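Local coordinates for thioredoxin family protein (Streptococcus pneumoniae, PDB 2YP6) that is a surface-exposed thioredoxin-fold lipoprotein that probably acts as a thiol-disulfide oxidoreductase in resistance to extracellular oxidative stress, at residues C84-A96 with Q123-V135. Numbering follows the deposited sequence.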
loop_
_atom_site.group_PDB
_atom_site.type_symbol
_atom_site.label_atom_id
_atom_site.label_comp_id
_atom_site.label_asym_id
_atom_site.label_seq_id
_atom_site.Cartn_x
_atom_site.Cartn_y
_atom_site.Cartn_z
ATOM N N CYS A 84 5.160 5.642 -9.503
ATOM C CA CYS A 84 4.757 4.426 -8.749
ATOM C C CYS A 84 5.674 3.259 -9.061
ATOM O O CYS A 84 6.125 2.554 -8.181
ATOM C CB CYS A 84 3.340 3.986 -9.085
ATOM S SG CYS A 84 2.064 5.204 -8.746
ATOM N N LYS A 85 5.939 3.036 -10.335
ATOM C CA LYS A 85 6.887 1.983 -10.714
ATOM C C LYS A 85 8.261 2.248 -10.127
ATOM O O LYS A 85 8.906 1.370 -9.525
ATOM C CB LYS A 85 6.965 1.902 -12.252
ATOM C CG LYS A 85 5.734 1.288 -12.843
ATOM C CD LYS A 85 5.830 1.220 -14.373
ATOM C CE LYS A 85 5.499 2.551 -15.045
ATOM N NZ LYS A 85 5.148 2.316 -16.481
ATOM N N LYS A 86 8.705 3.479 -10.284
ATOM C CA LYS A 86 10.021 3.887 -9.860
ATOM C C LYS A 86 10.211 3.700 -8.354
ATOM O O LYS A 86 11.320 3.470 -7.883
ATOM C CB LYS A 86 10.265 5.332 -10.284
ATOM C CG LYS A 86 11.528 5.941 -9.753
ATOM C CD LYS A 86 11.872 7.199 -10.499
ATOM C CE LYS A 86 12.845 8.014 -9.678
ATOM N NZ LYS A 86 13.267 9.264 -10.370
ATOM N N SER A 87 9.134 3.793 -7.591
ATOM C CA SER A 87 9.231 3.671 -6.142
ATOM C C SER A 87 9.158 2.206 -5.666
ATOM O O SER A 87 9.350 1.924 -4.494
ATOM C CB SER A 87 8.124 4.515 -5.469
ATOM O OG SER A 87 6.858 3.907 -5.583
ATOM N N MET A 88 8.935 1.250 -6.556
ATOM C CA MET A 88 8.732 -0.120 -6.070
ATOM C C MET A 88 10.028 -0.842 -5.579
ATOM O O MET A 88 9.980 -1.523 -4.549
ATOM C CB MET A 88 7.997 -0.985 -7.097
ATOM C CG MET A 88 6.550 -0.566 -7.337
ATOM S SD MET A 88 5.467 -0.698 -5.858
ATOM C CE MET A 88 5.758 -2.355 -5.515
ATOM N N PRO A 89 11.146 -0.729 -6.322
ATOM C CA PRO A 89 12.370 -1.386 -5.814
ATOM C C PRO A 89 12.757 -0.887 -4.410
ATOM O O PRO A 89 13.169 -1.689 -3.551
ATOM C CB PRO A 89 13.430 -1.012 -6.852
ATOM C CG PRO A 89 12.613 -0.909 -8.156
ATOM C CD PRO A 89 11.334 -0.215 -7.698
ATOM N N GLU A 90 12.578 0.401 -4.156
ATOM C CA GLU A 90 12.910 0.930 -2.849
ATOM C C GLU A 90 11.977 0.296 -1.807
ATOM O O GLU A 90 12.407 -0.023 -0.709
ATOM C CB GLU A 90 12.827 2.455 -2.814
ATOM C CG GLU A 90 13.204 3.000 -1.449
ATOM C CD GLU A 90 13.215 4.525 -1.378
ATOM O OE1 GLU A 90 12.639 5.163 -2.291
ATOM O OE2 GLU A 90 13.802 5.062 -0.400
ATOM N N LEU A 91 10.710 0.074 -2.158
ATOM C CA LEU A 91 9.780 -0.565 -1.215
ATOM C C LEU A 91 10.166 -2.030 -0.938
ATOM O O LEU A 91 10.042 -2.513 0.195
ATOM C CB LEU A 91 8.347 -0.483 -1.739
ATOM C CG LEU A 91 7.263 -0.906 -0.741
ATOM C CD1 LEU A 91 7.363 -0.092 0.535
ATOM C CD2 LEU A 91 5.881 -0.793 -1.376
ATOM N N MET A 92 10.658 -2.726 -1.959
ATOM C CA MET A 92 11.271 -4.048 -1.741
ATOM C C MET A 92 12.444 -4.010 -0.779
ATOM O O MET A 92 12.575 -4.920 0.053
ATOM C CB MET A 92 11.657 -4.719 -3.054
ATOM C CG MET A 92 10.438 -4.994 -3.921
ATOM S SD MET A 92 10.870 -5.519 -5.579
ATOM C CE MET A 92 11.948 -6.888 -5.243
ATOM N N GLU A 93 13.307 -2.988 -0.878
ATOM C CA GLU A 93 14.354 -2.797 0.134
ATOM C C GLU A 93 13.787 -2.770 1.549
ATOM O O GLU A 93 14.337 -3.382 2.491
ATOM C CB GLU A 93 15.107 -1.475 -0.061
ATOM C CG GLU A 93 16.147 -1.478 -1.146
ATOM C CD GLU A 93 16.777 -0.115 -1.365
ATOM O OE1 GLU A 93 16.077 0.921 -1.357
ATOM O OE2 GLU A 93 17.989 -0.079 -1.566
ATOM N N LEU A 94 12.723 -2.000 1.711
ATOM C CA LEU A 94 12.097 -1.860 3.011
ATOM C C LEU A 94 11.529 -3.192 3.468
ATOM O O LEU A 94 11.707 -3.579 4.635
ATOM C CB LEU A 94 11.012 -0.789 2.957
ATOM C CG LEU A 94 10.509 -0.248 4.290
ATOM C CD1 LEU A 94 11.655 0.378 5.064
ATOM C CD2 LEU A 94 9.425 0.747 4.044
ATOM N N ALA A 95 10.877 -3.914 2.564
ATOM C CA ALA A 95 10.265 -5.190 2.932
ATOM C C ALA A 95 11.306 -6.212 3.380
ATOM O O ALA A 95 11.029 -7.064 4.223
ATOM C CB ALA A 95 9.435 -5.734 1.807
ATOM N N ALA A 96 12.524 -6.081 2.867
ATOM C CA ALA A 96 13.590 -7.020 3.161
ATOM C C ALA A 96 14.216 -6.795 4.534
ATOM O O ALA A 96 14.949 -7.648 5.016
ATOM C CB ALA A 96 14.678 -6.927 2.084
ATOM N N GLN A 123 1.630 -11.018 -14.294
ATOM C CA GLN A 123 2.662 -11.293 -15.276
ATOM C C GLN A 123 3.578 -10.077 -15.413
ATOM O O GLN A 123 4.811 -10.191 -15.353
ATOM C CB GLN A 123 2.028 -11.661 -16.636
ATOM C CG GLN A 123 3.011 -11.581 -17.815
ATOM C CD GLN A 123 2.392 -11.965 -19.171
ATOM O OE1 GLN A 123 1.170 -11.937 -19.352
ATOM N NE2 GLN A 123 3.248 -12.320 -20.126
ATOM N N TRP A 124 2.975 -8.907 -15.572
ATOM C CA TRP A 124 3.731 -7.664 -15.659
ATOM C C TRP A 124 4.589 -7.430 -14.390
ATOM O O TRP A 124 5.757 -7.061 -14.478
ATOM C CB TRP A 124 2.764 -6.488 -15.854
ATOM C CG TRP A 124 3.455 -5.173 -15.818
ATOM C CD1 TRP A 124 4.097 -4.565 -16.854
ATOM C CD2 TRP A 124 3.603 -4.300 -14.686
ATOM N NE1 TRP A 124 4.624 -3.367 -16.441
ATOM C CE2 TRP A 124 4.343 -3.183 -15.118
ATOM C CE3 TRP A 124 3.182 -4.350 -13.355
ATOM C CZ2 TRP A 124 4.681 -2.136 -14.267
ATOM C CZ3 TRP A 124 3.502 -3.305 -12.524
ATOM C CH2 TRP A 124 4.241 -2.210 -12.984
ATOM N N PHE A 125 3.994 -7.650 -13.225
ATOM C CA PHE A 125 4.652 -7.403 -11.942
ATOM C C PHE A 125 5.928 -8.236 -11.854
ATOM O O PHE A 125 7.005 -7.737 -11.518
ATOM C CB PHE A 125 3.673 -7.780 -10.828
ATOM C CG PHE A 125 4.116 -7.409 -9.441
ATOM C CD1 PHE A 125 3.970 -6.126 -8.971
ATOM C CD2 PHE A 125 4.633 -8.367 -8.604
ATOM C CE1 PHE A 125 4.355 -5.805 -7.688
ATOM C CE2 PHE A 125 5.013 -8.053 -7.335
ATOM C CZ PHE A 125 4.864 -6.776 -6.873
ATOM N N GLN A 126 5.794 -9.508 -12.192
ATOM C CA GLN A 126 6.918 -10.438 -12.134
ATOM C C GLN A 126 8.006 -10.085 -13.135
ATOM O O GLN A 126 9.186 -10.249 -12.847
ATOM C CB GLN A 126 6.421 -11.867 -12.346
ATOM C CG GLN A 126 7.529 -12.852 -12.649
ATOM C CD GLN A 126 7.196 -14.272 -12.209
ATOM O OE1 GLN A 126 6.064 -14.563 -11.803
ATOM N NE2 GLN A 126 8.190 -15.163 -12.277
ATOM N N GLU A 127 7.612 -9.590 -14.302
ATOM C CA GLU A 127 8.556 -9.240 -15.373
ATOM C C GLU A 127 9.411 -8.035 -14.990
ATOM O O GLU A 127 10.503 -7.863 -15.515
ATOM C CB GLU A 127 7.813 -8.877 -16.653
ATOM C CG GLU A 127 7.339 -10.024 -17.512
ATOM C CD GLU A 127 6.355 -9.558 -18.582
ATOM O OE1 GLU A 127 6.416 -8.374 -18.988
ATOM O OE2 GLU A 127 5.508 -10.373 -19.004
ATOM N N GLN A 128 8.886 -7.177 -14.122
ATOM C CA GLN A 128 9.648 -6.027 -13.638
ATOM C C GLN A 128 10.687 -6.444 -12.604
ATOM O O GLN A 128 11.504 -5.632 -12.192
ATOM C CB GLN A 128 8.718 -4.972 -13.009
ATOM C CG GLN A 128 7.534 -4.528 -13.880
ATOM C CD GLN A 128 7.909 -4.243 -15.318
ATOM O OE1 GLN A 128 8.750 -3.392 -15.595
ATOM N NE2 GLN A 128 7.282 -4.966 -16.250
ATOM N N GLY A 129 10.646 -7.702 -12.170
ATOM C CA GLY A 129 11.496 -8.167 -11.077
ATOM C C GLY A 129 10.929 -7.866 -9.695
ATOM O O GLY A 129 11.621 -7.991 -8.681
ATOM N N TYR A 130 9.663 -7.466 -9.634
ATOM C CA TYR A 130 9.075 -7.118 -8.349
ATOM C C TYR A 130 8.652 -8.394 -7.633
ATOM O O TYR A 130 8.238 -9.371 -8.264
ATOM C CB TYR A 130 7.876 -6.175 -8.479
ATOM C CG TYR A 130 8.153 -4.866 -9.205
ATOM C CD1 TYR A 130 9.439 -4.327 -9.285
ATOM C CD2 TYR A 130 7.126 -4.182 -9.831
ATOM C CE1 TYR A 130 9.674 -3.136 -9.964
ATOM C CE2 TYR A 130 7.354 -3.007 -10.499
ATOM C CZ TYR A 130 8.610 -2.485 -10.567
ATOM O OH TYR A 130 8.801 -1.318 -11.253
ATOM N N LYS A 131 8.782 -8.373 -6.315
ATOM C CA LYS A 131 8.332 -9.477 -5.477
ATOM C C LYS A 131 8.424 -9.083 -4.012
ATOM O O LYS A 131 8.946 -8.028 -3.681
ATOM C CB LYS A 131 9.162 -10.729 -5.747
ATOM C CG LYS A 131 10.642 -10.539 -5.489
ATOM C CD LYS A 131 11.424 -11.782 -5.894
ATOM C CE LYS A 131 12.858 -11.716 -5.408
ATOM N NZ LYS A 131 12.975 -12.070 -3.955
ATOM N N ASP A 132 7.904 -9.943 -3.140
ATOM C CA ASP A 132 7.908 -9.712 -1.696
ATOM C C ASP A 132 7.099 -8.511 -1.254
ATOM O O ASP A 132 7.260 -8.043 -0.127
ATOM C CB ASP A 132 9.346 -9.611 -1.170
ATOM C CG ASP A 132 10.173 -10.851 -1.498
ATOM O OD1 ASP A 132 9.628 -11.973 -1.458
ATOM O OD2 ASP A 132 11.364 -10.713 -1.849
ATOM N N ILE A 133 6.217 -8.019 -2.118
ATOM C CA ILE A 133 5.371 -6.876 -1.798
ATOM C C ILE A 133 3.927 -7.311 -1.982
ATOM O O ILE A 133 3.562 -7.686 -3.081
ATOM C CB ILE A 133 5.631 -5.692 -2.759
ATOM C CG1 ILE A 133 7.039 -5.148 -2.559
ATOM C CG2 ILE A 133 4.598 -4.574 -2.544
ATOM C CD1 ILE A 133 7.331 -4.726 -1.144
ATOM N N PRO A 134 3.110 -7.281 -0.915
ATOM C CA PRO A 134 1.685 -7.573 -1.107
ATOM C C PRO A 134 1.000 -6.599 -2.030
ATOM O O PRO A 134 1.142 -5.368 -1.906
ATOM C CB PRO A 134 1.105 -7.443 0.304
ATOM C CG PRO A 134 2.250 -7.678 1.204
ATOM C CD PRO A 134 3.432 -7.102 0.517
ATOM N N VAL A 135 0.225 -7.146 -2.955
ATOM C CA VAL A 135 -0.591 -6.302 -3.804
ATOM C C VAL A 135 -2.031 -6.728 -3.647
ATOM O O VAL A 135 -2.378 -7.878 -3.915
ATOM C CB VAL A 135 -0.206 -6.413 -5.291
ATOM C CG1 VAL A 135 -1.115 -5.521 -6.139
ATOM C CG2 VAL A 135 1.260 -6.057 -5.509
#
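Met88 and Tyr130 meet at the middle of this helix-to-loop packing in a thioredoxin fold, where the helical segment 84-96, which begins at the second cysteine of the CxxC disulfide (Cys81-Cys84), lies against the end of helix 120-127 and the loop leading into strand 135-137.

CB of Met88 stands 3.9 Å from the Tyr130 ring centroid and 13° off the normal, a CH-pi contact over the face; CB of Gln128 covers the opposite face, so the ring is clamped between helix 88-96 and its own segment. Tyr130 holds CG anti to its carbonyl carbon (chi1 -57°), which places the ring so that its OH lies 3.2 Å from Lys85 O, in helix 82-86. Trp124 meets Lys85 at its rim: CD of the lysine is 3.5 Å from CZ2, near the indole plane, the two side chains crossing at about a right angle.

Apolar packing continues along helix 88-96. Ile133 reaches four residues through three branches: CG2 packs on Met88 CE, CG1 on Met92 CG at 3.7 Å, and CD1 on both Leu91 CG and Ala95 CB, each at 3.8 Å. Ile133 and Leu91 also touch Thr106 of strand 102-108, which places this cluster above the central sheet.

Backbone geometry shapes the turn that carries these side chains. Gly129, at positive phi, is the first residue to leave helical angles, in a Schellman motif, with Tyr130 N bonded back to Phe125 O and Gly129 N to Gln126 O.

A weak hydrogen bond to sulfur also crosses the interface. SD of Met92 lies oblique to the Tyr130 ring in a Met-aromatic contact, the bend at chi3 places its CE 3.6 Å from Gly129 O, and Lys131 N donates to that same SD at 3.6 Å.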